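Local coordinates for MutT/nudix family protein (PDB 4HFQ) that hydrolyses UDP-linked precursors of peptidoglycan synthesis, acting as a UDP-X diphosphatase of the Nudix family, at residues E108-E113 with F148-L153; A74-D79 with L166-I171; E42-A47 with A56-P61. All blocks are in the same frame, centred on the assembly; numbering follows the deposited sequence. Where two conformers were deposited one is given.

Contact 1: E108-E113 with F148-L153; sequences ENILKE and FGCKLL. With SO4 (sulfate ion), chain H.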
loop_
_atom_site.group_PDB
_atom_site.type_symbol
_atom_site.label_atom_id
_atom_site.label_comp_id
_atom_site.label_asym_id
_atom_site.label_seq_id
_atom_site.Cartn_x
_atom_site.Cartn_y
_atom_site.Cartn_z
ATOM N N GLU A 108 -12.808 -8.845 -8.371
ATOM C CA GLU A 108 -12.652 -10.214 -8.869
ATOM C C GLU A 108 -11.794 -11.031 -7.911
ATOM O O GLU A 108 -12.070 -12.209 -7.661
ATOM C CB GLU A 108 -12.047 -10.230 -10.267
ATOM C CG GLU A 108 -13.017 -9.772 -11.336
ATOM C CD GLU A 108 -12.345 -9.365 -12.629
ATOM O OE1 GLU A 108 -11.096 -9.429 -12.756
ATOM O OE2 GLU A 108 -13.109 -8.950 -13.546
ATOM N N ASN A 109 -10.765 -10.414 -7.343
ATOM C CA ASN A 109 -9.921 -11.099 -6.374
ATOM C C ASN A 109 -10.699 -11.546 -5.146
ATOM O O ASN A 109 -10.572 -12.698 -4.732
ATOM C CB ASN A 109 -8.749 -10.198 -5.971
ATOM C CG ASN A 109 -7.492 -10.493 -6.761
ATOM O OD1 ASN A 109 -7.025 -11.616 -6.768
ATOM N ND2 ASN A 109 -6.927 -9.473 -7.420
ATOM N N ILE A 110 -11.538 -10.678 -4.579
ATOM C CA ILE A 110 -12.255 -11.096 -3.375
ATOM C C ILE A 110 -13.298 -12.163 -3.703
ATOM O O ILE A 110 -13.470 -13.090 -2.925
ATOM C CB ILE A 110 -12.825 -9.927 -2.520
ATOM C CG1 ILE A 110 -13.238 -10.437 -1.128
ATOM C CG2 ILE A 110 -14.008 -9.229 -3.191
ATOM C CD1 ILE A 110 -12.170 -11.227 -0.388
ATOM N N LEU A 111 -13.961 -12.057 -4.853
ATOM C CA LEU A 111 -14.940 -13.081 -5.218
ATOM C C LEU A 111 -14.277 -14.436 -5.433
ATOM O O LEU A 111 -14.834 -15.472 -5.026
ATOM C CB LEU A 111 -15.731 -12.668 -6.457
ATOM C CG LEU A 111 -16.611 -11.447 -6.190
ATOM C CD1 LEU A 111 -17.304 -10.995 -7.470
ATOM C CD2 LEU A 111 -17.629 -11.719 -5.082
ATOM N N LYS A 112 -13.113 -14.444 -6.070
ATOM C CA LYS A 112 -12.362 -15.674 -6.298
ATOM C C LYS A 112 -11.996 -16.312 -4.958
ATOM O O LYS A 112 -12.223 -17.518 -4.745
ATOM C CB LYS A 112 -11.111 -15.386 -7.143
ATOM C CG LYS A 112 -10.199 -16.587 -7.367
ATOM C CD LYS A 112 -9.045 -16.202 -8.285
ATOM C CE LYS A 112 -8.180 -17.393 -8.664
ATOM N NZ LYS A 112 -7.292 -17.758 -7.539
ATOM N N GLU A 113 -11.484 -15.514 -4.031
ATOM C CA GLU A 113 -11.063 -16.036 -2.737
ATOM C C GLU A 113 -12.244 -16.487 -1.895
ATOM O O GLU A 113 -12.166 -17.538 -1.254
ATOM C CB GLU A 113 -10.127 -15.061 -2.028
ATOM C CG GLU A 113 -8.908 -14.884 -2.920
ATOM C CD GLU A 113 -7.900 -13.875 -2.450
ATOM O OE1 GLU A 113 -8.023 -13.381 -1.326
ATOM O OE2 GLU A 113 -6.966 -13.584 -3.228
ATOM N N PHE A 148 -14.302 -5.678 1.722
ATOM C CA PHE A 148 -15.514 -5.527 0.938
ATOM C C PHE A 148 -16.695 -6.147 1.659
ATOM O O PHE A 148 -16.616 -7.282 2.130
ATOM C CB PHE A 148 -15.368 -6.243 -0.406
ATOM C CG PHE A 148 -14.322 -5.643 -1.311
ATOM C CD1 PHE A 148 -14.630 -4.557 -2.122
ATOM C CD2 PHE A 148 -13.044 -6.189 -1.369
ATOM C CE1 PHE A 148 -13.671 -4.014 -2.980
ATOM C CE2 PHE A 148 -12.088 -5.662 -2.232
ATOM C CZ PHE A 148 -12.404 -4.576 -3.027
ATOM N N GLY A 149 -17.790 -5.403 1.755
ATOM C CA GLY A 149 -19.054 -6.008 2.206
ATOM C C GLY A 149 -19.618 -6.860 1.088
ATOM O O GLY A 149 -19.808 -6.350 -0.029
ATOM N N CYS A 150 -19.862 -8.141 1.376
ATOM C CA CYS A 150 -20.301 -9.114 0.365
ATOM C C CYS A 150 -21.484 -9.929 0.848
ATOM O O CYS A 150 -21.690 -10.099 2.041
ATOM C CB CYS A 150 -19.176 -10.083 -0.031
ATOM S SG CYS A 150 -17.655 -9.319 -0.599
ATOM N N LYS A 151 -22.251 -10.423 -0.116
ATOM C CA LYS A 151 -23.375 -11.311 0.161
ATOM C C LYS A 151 -23.115 -12.647 -0.522
ATOM O O LYS A 151 -22.708 -12.678 -1.687
ATOM C CB LYS A 151 -24.659 -10.666 -0.355
ATOM C CG LYS A 151 -25.891 -11.564 -0.300
ATOM C CD LYS A 151 -27.111 -10.857 -0.861
ATOM C CE LYS A 151 -28.290 -11.819 -0.924
ATOM N NZ LYS A 151 -29.598 -11.142 -1.162
ATOM N N LEU A 152 -23.321 -13.752 0.200
ATOM C CA LEU A 152 -23.139 -15.091 -0.364
ATOM C C LEU A 152 -24.359 -15.485 -1.192
ATOM O O LEU A 152 -25.479 -15.094 -0.867
ATOM C CB LEU A 152 -22.851 -16.133 0.728
ATOM C CG LEU A 152 -21.576 -15.904 1.551
ATOM C CD1 LEU A 152 -21.359 -17.033 2.549
ATOM C CD2 LEU A 152 -20.358 -15.761 0.653
ATOM N N LEU A 153 -24.106 -16.193 -2.289
ATOM C CA LEU A 153 -25.159 -16.676 -3.191
ATOM C C LEU A 153 -25.217 -18.214 -3.125
ATOM O O LEU A 153 -25.288 -18.769 -2.033
ATOM C CB LEU A 153 -24.951 -16.122 -4.616
ATOM C CG LEU A 153 -24.736 -14.607 -4.761
ATOM C CD1 LEU A 153 -24.256 -14.219 -6.155
ATOM C CD2 LEU A 153 -25.983 -13.815 -4.376
HETATM S S SO4 H . -5.095 -18.538 -10.863
HETATM O O1 SO4 H . -3.679 -18.921 -11.045
HETATM O O2 SO4 H . -5.728 -19.455 -9.877
HETATM O O3 SO4 H . -5.138 -17.152 -10.353
HETATM O O4 SO4 H . -5.811 -18.653 -12.146
#

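Contact 2: A74-D79 with L166-I171; sequences AWIVED and LQFFAI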
loop_
_atom_site.group_PDB
_atom_site.type_symbol
_atom_site.label_atom_id
_atom_site.label_comp_id
_atom_site.label_asym_id
_atom_site.label_seq_id
_atom_site.Cartn_x
_atom_site.Cartn_y
_atom_site.Cartn_z
ATOM N N ALA A 74 -13.333 -10.242 2.896
ATOM C CA ALA A 74 -14.785 -10.228 2.741
ATOM C C ALA A 74 -15.476 -10.114 4.096
ATOM O O ALA A 74 -15.186 -10.872 5.014
ATOM C CB ALA A 74 -15.246 -11.501 2.048
ATOM N N TRP A 75 -16.415 -9.179 4.158
ATOM C CA TRP A 75 -17.286 -8.968 5.308
ATOM C C TRP A 75 -18.672 -9.441 4.938
ATOM O O TRP A 75 -19.360 -8.813 4.147
ATOM C CB TRP A 75 -17.275 -7.497 5.657
ATOM C CG TRP A 75 -18.169 -7.110 6.792
ATOM C CD1 TRP A 75 -19.487 -6.663 6.738
ATOM C CD2 TRP A 75 -17.799 -7.096 8.207
ATOM N NE1 TRP A 75 -19.932 -6.359 8.006
ATOM C CE2 TRP A 75 -18.971 -6.608 8.931
ATOM C CE3 TRP A 75 -16.644 -7.427 8.921
ATOM C CZ2 TRP A 75 -18.973 -6.476 10.311
ATOM C CZ3 TRP A 75 -16.664 -7.281 10.309
ATOM C CH2 TRP A 75 -17.802 -6.798 10.980
ATOM N N ILE A 76 -19.027 -10.610 5.477
ATOM C CA ILE A 76 -20.285 -11.303 5.157
ATOM C C ILE A 76 -21.076 -11.431 6.452
ATOM O O ILE A 76 -20.629 -12.076 7.388
ATOM C CB ILE A 76 -19.959 -12.703 4.596
ATOM C CG1 ILE A 76 -19.094 -12.587 3.321
ATOM C CG2 ILE A 76 -21.241 -13.497 4.339
ATOM C CD1 ILE A 76 -18.217 -13.787 3.053
ATOM N N VAL A 77 -22.233 -10.780 6.494
ATOM C CA VAL A 77 -23.082 -10.819 7.702
ATOM C C VAL A 77 -24.377 -11.559 7.422
ATOM O O VAL A 77 -25.061 -11.251 6.449
ATOM C CB VAL A 77 -23.402 -9.404 8.229
ATOM C CG1 VAL A 77 -24.406 -9.441 9.390
ATOM C CG2 VAL A 77 -22.127 -8.683 8.657
ATOM N N GLU A 78 -24.682 -12.544 8.270
ATOM C CA GLU A 78 -25.944 -13.284 8.188
ATOM C C GLU A 78 -26.480 -13.405 9.601
ATOM O O GLU A 78 -25.751 -13.782 10.514
ATOM C CB GLU A 78 -25.715 -14.667 7.589
ATOM C CG GLU A 78 -25.302 -14.619 6.135
ATOM C CD GLU A 78 -25.142 -15.978 5.506
ATOM O OE1 GLU A 78 -25.535 -16.994 6.123
ATOM O OE2 GLU A 78 -24.630 -16.024 4.371
ATOM N N ASP A 79 -27.755 -13.049 9.775
ATOM C CA ASP A 79 -28.405 -13.116 11.088
ATOM C C ASP A 79 -27.559 -12.345 12.112
ATOM O O ASP A 79 -27.357 -12.784 13.243
ATOM C CB ASP A 79 -28.643 -14.587 11.496
ATOM C CG ASP A 79 -29.529 -14.729 12.727
ATOM O OD1 ASP A 79 -30.421 -13.880 12.936
ATOM O OD2 ASP A 79 -29.318 -15.697 13.488
ATOM N N LEU A 166 -15.475 -23.000 8.797
ATOM C CA LEU A 166 -16.163 -21.758 8.545
ATOM C C LEU A 166 -17.323 -21.686 9.511
ATOM O O LEU A 166 -18.138 -22.623 9.594
ATOM C CB LEU A 166 -16.666 -21.712 7.098
ATOM C CG LEU A 166 -17.463 -20.475 6.649
ATOM C CD1 LEU A 166 -17.360 -20.305 5.144
ATOM C CD2 LEU A 166 -18.931 -20.558 7.072
ATOM N N GLN A 167 -17.403 -20.586 10.239
ATOM C CA GLN A 167 -18.527 -20.351 11.141
ATOM C C GLN A 167 -18.922 -18.888 11.148
ATOM O O GLN A 167 -18.133 -18.010 10.729
ATOM C CB GLN A 167 -18.199 -20.788 12.575
ATOM C CG GLN A 167 -17.944 -22.278 12.761
ATOM C CD GLN A 167 -17.584 -22.649 14.188
ATOM O OE1 GLN A 167 -17.989 -21.979 15.147
ATOM N NE2 GLN A 167 -16.805 -23.718 14.336
ATOM N N PHE A 168 -20.125 -18.614 11.645
ATOM C CA PHE A 168 -20.605 -17.261 11.873
ATOM C C PHE A 168 -20.556 -16.935 13.360
ATOM O O PHE A 168 -20.941 -17.762 14.212
ATOM C CB PHE A 168 -22.018 -17.083 11.311
ATOM C CG PHE A 168 -22.055 -16.971 9.811
ATOM C CD1 PHE A 168 -21.959 -18.096 9.006
ATOM C CD2 PHE A 168 -22.141 -15.723 9.205
ATOM C CE1 PHE A 168 -21.958 -17.976 7.621
ATOM C CE2 PHE A 168 -22.156 -15.596 7.831
ATOM C CZ PHE A 168 -22.059 -16.722 7.030
ATOM N N PHE A 169 -20.090 -15.725 13.675
ATOM C CA PHE A 169 -19.882 -15.297 15.066
ATOM C C PHE A 169 -20.557 -13.974 15.359
ATOM O O PHE A 169 -20.514 -13.045 14.544
ATOM C CB PHE A 169 -18.385 -15.163 15.365
ATOM C CG PHE A 169 -17.622 -16.440 15.241
ATOM C CD1 PHE A 169 -17.097 -16.839 14.017
ATOM C CD2 PHE A 169 -17.404 -17.246 16.360
ATOM C CE1 PHE A 169 -16.367 -18.015 13.909
ATOM C CE2 PHE A 169 -16.686 -18.431 16.250
ATOM C CZ PHE A 169 -16.160 -18.818 15.020
ATOM N N ALA A 170 -21.166 -13.866 16.538
ATOM C CA ALA A 170 -21.679 -12.584 16.992
ATOM C C ALA A 170 -20.541 -11.592 17.199
ATOM O O ALA A 170 -19.442 -11.987 17.573
ATOM C CB ALA A 170 -22.484 -12.743 18.278
ATOM N N ILE A 171 -20.843 -10.313 16.965
ATOM C CA ILE A 171 -19.893 -9.205 17.125
ATOM C C ILE A 171 -19.249 -9.192 18.511
ATOM O O ILE A 171 -18.084 -8.833 18.655
ATOM C CB ILE A 171 -20.560 -7.834 16.804
ATOM C CG1 ILE A 171 -19.516 -6.718 16.714
ATOM C CG2 ILE A 171 -21.652 -7.475 17.814
ATOM C CD1 ILE A 171 -18.621 -6.813 15.507
#

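Contact 3: E42-A47 with A56-P61; sequences EMLNQA and AEVLKP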
loop_
_atom_site.group_PDB
_atom_site.type_symbol
_atom_site.label_atom_id
_atom_site.label_comp_id
_atom_site.label_asym_id
_atom_site.label_seq_id
_atom_site.Cartn_x
_atom_site.Cartn_y
_atom_site.Cartn_z
ATOM N N GLU A 42 22.369 -8.182 6.458
ATOM C CA GLU A 42 23.225 -8.538 7.594
ATOM C C GLU A 42 22.607 -8.059 8.890
ATOM O O GLU A 42 22.590 -8.778 9.888
ATOM C CB GLU A 42 24.619 -7.940 7.430
ATOM C CG GLU A 42 25.433 -8.590 6.332
ATOM C CD GLU A 42 26.652 -7.788 5.926
ATOM O OE1 GLU A 42 27.124 -6.937 6.715
ATOM O OE2 GLU A 42 27.150 -8.026 4.805
ATOM N N MET A 43 22.071 -6.848 8.875
ATOM C CA MET A 43 21.475 -6.274 10.062
ATOM C C MET A 43 20.219 -7.038 10.470
ATOM O O MET A 43 20.031 -7.327 11.652
ATOM C CB MET A 43 21.176 -4.788 9.845
ATOM C CG MET A 43 20.537 -4.140 11.065
ATOM S SD MET A 43 20.305 -2.393 10.834
ATOM C CE MET A 43 18.917 -2.436 9.755
ATOM N N LEU A 44 19.380 -7.385 9.502
ATOM C CA LEU A 44 18.193 -8.176 9.788
ATOM C C LEU A 44 18.546 -9.535 10.392
ATOM O O LEU A 44 17.887 -9.981 11.346
ATOM C CB LEU A 44 17.342 -8.336 8.532
ATOM C CG LEU A 44 16.208 -9.348 8.733
ATOM C CD1 LEU A 44 15.260 -8.874 9.827
ATOM C CD2 LEU A 44 15.478 -9.627 7.428
ATOM N N ASN A 45 19.560 -10.188 9.840
ATOM C CA ASN A 45 20.006 -11.459 10.384
ATOM C C ASN A 45 20.336 -11.324 11.869
ATOM O O ASN A 45 19.894 -12.136 12.691
ATOM C CB ASN A 45 21.210 -11.974 9.601
ATOM C CG ASN A 45 21.488 -13.431 9.869
ATOM O OD1 ASN A 45 20.568 -14.243 9.936
ATOM N ND2 ASN A 45 22.757 -13.772 10.017
ATOM N N GLN A 46 21.081 -10.280 12.216
ATOM C CA GLN A 46 21.544 -10.082 13.587
ATOM C C GLN A 46 20.453 -9.575 14.516
ATOM O O GLN A 46 20.468 -9.856 15.710
ATOM C CB GLN A 46 22.753 -9.136 13.626
ATOM C CG GLN A 46 23.647 -9.322 14.850
ATOM C CD GLN A 46 24.210 -10.732 14.963
ATOM O OE1 GLN A 46 24.486 -11.384 13.955
ATOM N NE2 GLN A 46 24.377 -11.208 16.198
ATOM N N ALA A 47 19.494 -8.837 13.974
ATOM C CA ALA A 47 18.491 -8.182 14.811
ATOM C C ALA A 47 17.297 -9.076 15.127
ATOM O O ALA A 47 16.484 -8.731 15.980
ATOM C CB ALA A 47 18.014 -6.891 14.159
ATOM N N ALA A 56 15.438 -15.244 4.352
ATOM C CA ALA A 56 15.396 -15.217 2.892
ATOM C C ALA A 56 14.017 -14.792 2.372
ATOM O O ALA A 56 13.930 -14.104 1.355
ATOM C CB ALA A 56 15.799 -16.574 2.316
ATOM N N GLU A 57 12.952 -15.222 3.057
ATOM C CA GLU A 57 11.573 -14.856 2.683
ATOM C C GLU A 57 11.329 -13.350 2.823
ATOM O O GLU A 57 10.657 -12.751 1.976
ATOM C CB GLU A 57 10.534 -15.684 3.465
ATOM C CG GLU A 57 10.413 -17.124 2.971
ATOM C CD GLU A 57 9.368 -17.944 3.698
ATOM O OE1 GLU A 57 8.883 -17.523 4.774
ATOM O OE2 GLU A 57 9.030 -19.034 3.184
ATOM N N VAL A 58 11.878 -12.737 3.873
ATOM C CA VAL A 58 11.782 -11.277 4.034
ATOM C C VAL A 58 12.571 -10.546 2.952
ATOM O O VAL A 58 12.108 -9.554 2.391
ATOM C CB VAL A 58 12.225 -10.807 5.449
ATOM C CG1 VAL A 58 12.323 -9.288 5.525
ATOM C CG2 VAL A 58 11.253 -11.301 6.505
ATOM N N LEU A 59 13.766 -11.041 2.657
ATOM C CA LEU A 59 14.652 -10.325 1.747
ATOM C C LEU A 59 14.406 -10.608 0.264
ATOM O O LEU A 59 14.881 -9.854 -0.592
ATOM C CB LEU A 59 16.117 -10.603 2.114
ATOM C CG LEU A 59 16.531 -10.231 3.539
ATOM C CD1 LEU A 59 17.850 -10.914 3.854
ATOM C CD2 LEU A 59 16.612 -8.719 3.770
ATOM N N LYS A 60 13.686 -11.685 -0.043
ATOM C CA LYS A 60 13.375 -12.020 -1.428
ATOM C C LYS A 60 12.666 -10.833 -2.065
ATOM O O LYS A 60 11.637 -10.384 -1.558
ATOM C CB LYS A 60 12.496 -13.264 -1.524
ATOM C CG LYS A 60 12.171 -13.651 -2.960
ATOM C CD LYS A 60 10.964 -14.568 -3.045
ATOM C CE LYS A 60 10.476 -14.677 -4.484
ATOM N NZ LYS A 60 9.512 -15.800 -4.651
ATOM N N PRO A 61 13.212 -10.308 -3.178
ATOM C CA PRO A 61 12.526 -9.203 -3.829
ATOM C C PRO A 61 11.220 -9.681 -4.434
ATOM O O PRO A 61 11.178 -10.646 -5.206
ATOM C CB PRO A 61 13.514 -8.765 -4.920
ATOM C CG PRO A 61 14.831 -9.220 -4.412
ATOM C CD PRO A 61 14.543 -10.536 -3.761
#

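Contact 1: E108-E113 with F148-L153
Ile110 of the helical segment 108-113 and Phe148 of the strand segment 148-153 mark the closest backbone approach, with their CA atoms 7.8 Å apart. The helix is held by its own bonds, Lys112 N to Glu108 O and Glu113 N to Asn109 O, and no hydrogen bond links it to the strand, so the joint is made by side chains alone. Ile110 does the touching with its CG2 branch. That methyl occupies the crowded position between backbone N and carbonyl carbon, while CG1 swings anti to N (chi1 -166°), and CG2 meets the Phe148 ring obliquely, 3.7 Å from CD2. Ile110 CB follows at 3.9 Å from the same CD2, and the two side chains run past each other in opposite directions. Two residues along the strand, Cys150 turns its SG to the same methyl, at a looser 4.5 Å from Ile110 CG2. All three residues are buried. On another face of the helix, Lys112 bends at its last torsion and makes a weak bond to a sulfate ion, NZ to O2 3.3 Å, and a salt bridge with Glu116. The run from Lys112 resembles the Nudix-box consensus, with lysine at the usual arginine position, so this is evidently the Nudix helix packed on its sheet. Strand 143-153 bonds through Phe148 and Cys150 to Trp75 on one side and through Gly149 to strand 120-132 on the other, and Ile110 also covers Val72 and Val124. Phe148 further meets Leu202 of the second subunit.

Contact 2: A74-D79 with L166-I171
Glu78 and Phe168 make a partly buried side-chain contact between two strands of the Nudix domain that are not bonded to each other: 69-78 and 163-170 each pair antiparallel with strand 81-87, and side chains bridge the gap. The CA atoms of Glu78 and Phe168 are 7.6 Å apart, and no hydrogen bond crosses between the segments. Phe168 gives nearly half of the buried surface, more than any other residue, its CD2-CE2-CZ side crossing the Glu78 chain obliquely, from CB to the carboxylate. Its CE2 is 3.7 Å from Glu78 CB, and farther out CZ comes within 3.5 Å of Glu78 CD. With CG anti to the carbonyl carbon (chi1 -67°) and the chain extended beyond it, Glu78 brings its carboxylate alongside the CZ end of the ring, OE1 3.6 Å from Phe168 CZ, the two planes 26° apart. CB, CG and the carboxylate thus all meet the ring, while the acid oxygens also have polar partners away from it, one being a glycerol molecule bonded to OE1. Ile76 adds a second, looser touch: its CG2 stands 4.2 Å from Phe168 CE2, and its carbonyl oxygen is 3.9 Å from that same carbon. Cys83 of strand 81-87, the strand between the two, touches both Ile76 and Phe168, while Leu152 of strand 143-153 flanks Ile76 and Glu78, and Ile171 reaches helix 184-194 at Ile187 and Trp191.

Contact 3: E42-A47 with A56-P61
On the side of segment 42-47 the first shell of its contact with segment 56-61 comes down to one methyl, Leu44 CD2. It lies 3.7 Å from Val58 CG1 and 3.9 Å from Leu59 CD2, touching two consecutive residues near the end of the shorter helix. The leucine crosses Val58 at a slant, whereas Leu44 and Leu59 slide past each other in opposite directions. Leu44 carries CG anti to its backbone N (chi1 171°), which together with a chi2 of 62° sends CD2 out to the second helix; Val58 answers with its own anti methyl, CG1. The backbones stay well separated, the CA atoms of Leu44 and Leu59 being 9.0 Å apart. Farther out, the helical bond from Ala47 N to Met43 O, 2.8 Å, holds the end of helix 27-47, and Ser48 OG bonds to the carbonyl oxygen of Leu44. In the other segment Lys60 N still reaches Ala56 O, at 2.8 Å, although Lys60 is the first residue to leave helical angles. Arg37 bonds to the carbonyl oxygen of Leu59, tying that helix end back to helix 27-47. Leu10 of helix 3-23 packs on Leu44, so three helices of the N-terminal region converge here. With no hydrogen bond or charge pair between the two segments, the contact is purely apolar: it joins consecutive helices by apolar packing, which continues from Leu44 to Leu59 of the second subunit.

How the contacts relate
Contact 3 comes first along the chain, in the N-terminal helical region, and closes before the others open. Contact 1 is nested within the loop that contact 2 closes. Their centres lie 14 Å apart, and they share one sheet, in which strands 69-78 and 143-153 are neighbours: Ile110 CD1 packs 3.6 Å from Ala74 N, and Leu152 CG lies 3.7 Å from Ile76 CG2. Together they link the Nudix helix, through the sheet, to strand 163-170. Contact 3 sits across the chain's centre, 35 Å from contact 1 and 38 Å from contact 2 between centres, consistent with a helical N-terminal part set apart from the Nudix fold, with the second subunit touching both contact 3 and contact 1.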